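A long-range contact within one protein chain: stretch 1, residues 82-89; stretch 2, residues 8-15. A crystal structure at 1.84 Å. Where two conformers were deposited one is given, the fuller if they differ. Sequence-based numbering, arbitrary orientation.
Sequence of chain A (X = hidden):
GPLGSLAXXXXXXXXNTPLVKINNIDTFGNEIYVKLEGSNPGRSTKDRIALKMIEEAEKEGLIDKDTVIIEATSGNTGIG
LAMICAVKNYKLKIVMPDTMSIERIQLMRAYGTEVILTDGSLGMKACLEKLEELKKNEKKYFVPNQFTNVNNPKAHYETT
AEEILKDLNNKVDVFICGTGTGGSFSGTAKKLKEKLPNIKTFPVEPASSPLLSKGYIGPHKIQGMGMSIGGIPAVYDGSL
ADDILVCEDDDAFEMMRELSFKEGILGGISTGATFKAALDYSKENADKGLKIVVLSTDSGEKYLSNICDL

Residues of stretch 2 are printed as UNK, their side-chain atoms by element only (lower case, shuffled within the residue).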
# COMPACT_ATOMS: atom_id res chain seq x y z
N ALA A 82 -5.41 1.08 14.52
CA ALA A 82 -5.81 -0.34 14.47
C ALA A 82 -4.60 -1.26 14.23
O ALA A 82 -4.43 -2.27 14.90
CB ALA A 82 -6.88 -0.54 13.41
N MET A 83 -3.73 -0.86 13.31
CA MET A 83 -2.55 -1.65 12.94
C MET A 83 -1.62 -1.71 14.14
O MET A 83 -1.11 -2.79 14.51
CB MET A 83 -1.87 -1.01 11.75
CG MET A 83 -0.58 -1.68 11.34
SD MET A 83 0.28 -0.75 10.06
CE MET A 83 0.78 0.67 11.04
N ILE A 84 -1.39 -0.57 14.78
CA ILE A 84 -0.50 -0.54 15.94
C ILE A 84 -1.07 -1.32 17.14
O ILE A 84 -0.35 -2.10 17.78
CB ILE A 84 -0.13 0.89 16.30
CG1 ILE A 84 0.79 1.46 15.21
CG2 ILE A 84 0.52 0.93 17.69
CD1 ILE A 84 0.80 2.97 15.20
N CYS A 85 -2.36 -1.18 17.37
CA CYS A 85 -3.03 -1.91 18.47
C CYS A 85 -3.07 -3.41 18.21
O CYS A 85 -3.01 -4.21 19.16
CB CYS A 85 -4.42 -1.37 18.72
SG CYS A 85 -4.43 0.27 19.49
N ALA A 86 -3.14 -3.81 16.93
CA ALA A 86 -3.05 -5.21 16.62
C ALA A 86 -1.70 -5.79 17.09
O ALA A 86 -1.69 -6.83 17.77
CB ALA A 86 -3.27 -5.48 15.13
N VAL A 87 -0.59 -5.13 16.75
CA VAL A 87 0.78 -5.55 17.12
C VAL A 87 0.93 -5.57 18.65
O VAL A 87 1.49 -6.51 19.25
CB VAL A 87 1.83 -4.57 16.52
CG1 VAL A 87 3.22 -4.83 17.09
CG2 VAL A 87 1.85 -4.67 15.01
N LYS A 88 0.44 -4.51 19.29
CA LYS A 88 0.59 -4.32 20.75
C LYS A 88 -0.47 -5.01 21.62
O LYS A 88 -0.41 -4.97 22.86
CB LYS A 88 0.61 -2.81 21.04
CG LYS A 88 1.85 -2.09 20.53
CD LYS A 88 1.78 -0.60 20.81
CE LYS A 88 3.09 0.12 20.44
NZ LYS A 88 4.13 -0.08 21.48
N ASN A 89 -1.47 -5.62 20.99
CA ASN A 89 -2.59 -6.30 21.67
C ASN A 89 -3.44 -5.39 22.56
O ASN A 89 -3.83 -5.79 23.66
CB ASN A 89 -2.07 -7.48 22.50
CG ASN A 89 -1.50 -8.57 21.62
OD1 ASN A 89 -2.16 -9.02 20.70
ND2 ASN A 89 -0.27 -8.98 21.89
N UNK A 8 11.29 -5.76 12.95
CA UNK A 8 10.76 -6.57 14.04
C UNK A 8 9.25 -6.64 14.01
O UNK A 8 8.67 -7.67 14.36
n UNK A 8 13.51 -5.93 16.18
c UNK A 8 12.55 -6.73 15.78
c UNK A 8 11.25 -6.09 15.40
o UNK A 8 12.69 -7.95 15.71
N UNK A 9 8.61 -5.55 13.64
CA UNK A 9 7.18 -5.57 13.39
C UNK A 9 6.86 -4.51 12.36
O UNK A 9 7.72 -3.70 11.97
o UNK A 9 6.47 -3.90 14.97
c UNK A 9 6.39 -5.30 14.67
N UNK A 10 5.60 -4.48 11.94
CA UNK A 10 5.17 -3.44 10.99
C UNK A 10 5.37 -2.02 11.55
O UNK A 10 5.49 -1.05 10.80
c UNK A 10 2.72 -3.65 11.64
c UNK A 10 3.61 -4.93 9.65
c UNK A 10 3.72 -3.65 10.50
N UNK A 11 5.39 -1.88 12.87
CA UNK A 11 5.67 -0.57 13.47
C UNK A 11 6.98 0.01 12.97
O UNK A 11 7.12 1.22 12.80
c UNK A 11 4.30 -1.02 15.52
c UNK A 11 4.16 -1.19 17.03
c UNK A 11 5.69 -0.63 15.02
c UNK A 11 6.22 0.71 15.60
N UNK A 12 7.96 -0.86 12.72
CA UNK A 12 9.26 -0.38 12.25
C UNK A 12 9.25 0.14 10.81
O UNK A 12 10.19 0.80 10.37
o UNK A 12 10.74 -1.06 14.74
o UNK A 12 10.29 -3.09 14.13
c UNK A 12 10.34 -1.46 12.42
c UNK A 12 10.49 -1.91 13.86
N UNK A 13 8.19 -0.13 10.06
CA UNK A 13 8.07 0.38 8.69
C UNK A 13 7.47 1.79 8.59
O UNK A 13 7.38 2.34 7.50
c UNK A 13 7.63 -2.06 7.91
c UNK A 13 6.74 -2.88 6.98
c UNK A 13 9.10 -2.22 7.60
c UNK A 13 7.23 -0.57 7.85
N UNK A 14 7.05 2.35 9.71
CA UNK A 14 6.42 3.67 9.76
C UNK A 14 7.51 4.71 9.52
O UNK A 14 8.60 4.64 10.11
c UNK A 14 4.52 2.93 11.25
c UNK A 14 3.85 2.92 12.63
c UNK A 14 5.69 3.92 11.10
c UNK A 14 5.16 5.37 11.20
N UNK A 15 7.21 5.66 8.65
CA UNK A 15 8.10 6.75 8.34
C UNK A 15 9.13 6.40 7.29
O UNK A 15 9.06 5.37 6.64

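Position 8 carries two carbons, the second bearing one oxygen and one nitrogen, and does not reach stretch 1. A short chain ending in an amide is asparagine: Asn8, exposed and outside the contact.

At position 9 a single carbon holds a single oxygen, and that oxygen lies 4.0 Å from CG1 of Val87. One carbon and a hydroxyl make serine. Ser9 OG is not bonded to the helix; it accepts a weak hydrogen bond from the backbone N of position 11, 3.1 Å away, so the polar atom next to the valine methyl is engaged within its own stretch.

Position 10 has three carbons, forked at the first, with CB directed toward the helix. One branch carbon sits 3.6 Å from Val87 CG2 and 3.9 Å from Met83 CG. A fork of two methyls at CB is valine. Val10 CG2 thus touches two residues four apart, one helical turn, and is buried there.

Position 11 has four carbons, forked at the first, one arm two carbons long. The terminal carbon of that arm lies 3.8 Å from Val87 CG1, 3.8 Å from Lys88 CE and 4.3 Å from Ile84 CG2. This is isoleucine. The CB of Ile11 points sideways, yet the long arm (chi1 m, chi2 t) brings CD1 to the helix. The lysine contributes its aliphatic stem, while its NZ is hydrogen-bonded elsewhere in the structure.

Position 12 shows two carbons, the second carrying two oxygens, a carboxylate on a short stem, hence aspartate. Asp12 does not reach the helix. Its OD2 accepts from Ser9 N at 3.0 Å and weakly from Asn8 N at 3.1 Å, tying the start of the segment together.

Position 13 has four carbons forked at the second, which is leucine; Leu13 does not reach stretch 1.

Position 14 repeats the pattern of position 11, four carbons forked at the first with one longer arm, whose end carbon lies 4.0 Å from Ile84 CD1 and 4.1 Å from Met83 CE. It is Ile14.

Position 15 has no side-chain atoms, and its phi of 84° favours glycine: Gly15, with no contact to the helix.

The rule is simple. No hydrogen bond crosses the interface; 333 Å² is buried largely by aliphatic packing. The 3-10 turn, held by Asp12 N to Ser9 O and Leu13 N to Val10 O, both 2.9 Å, presents Val10 and Ile11 to the helix, and Ile14 follows just after it. Polar groups brace the turn, and aliphatic side chains, branched on stretch 2 and joined by Met83 and the Lys88 stem on the helix, make most of the contact.

Stretch 2 (8-15) NSVIDLIG
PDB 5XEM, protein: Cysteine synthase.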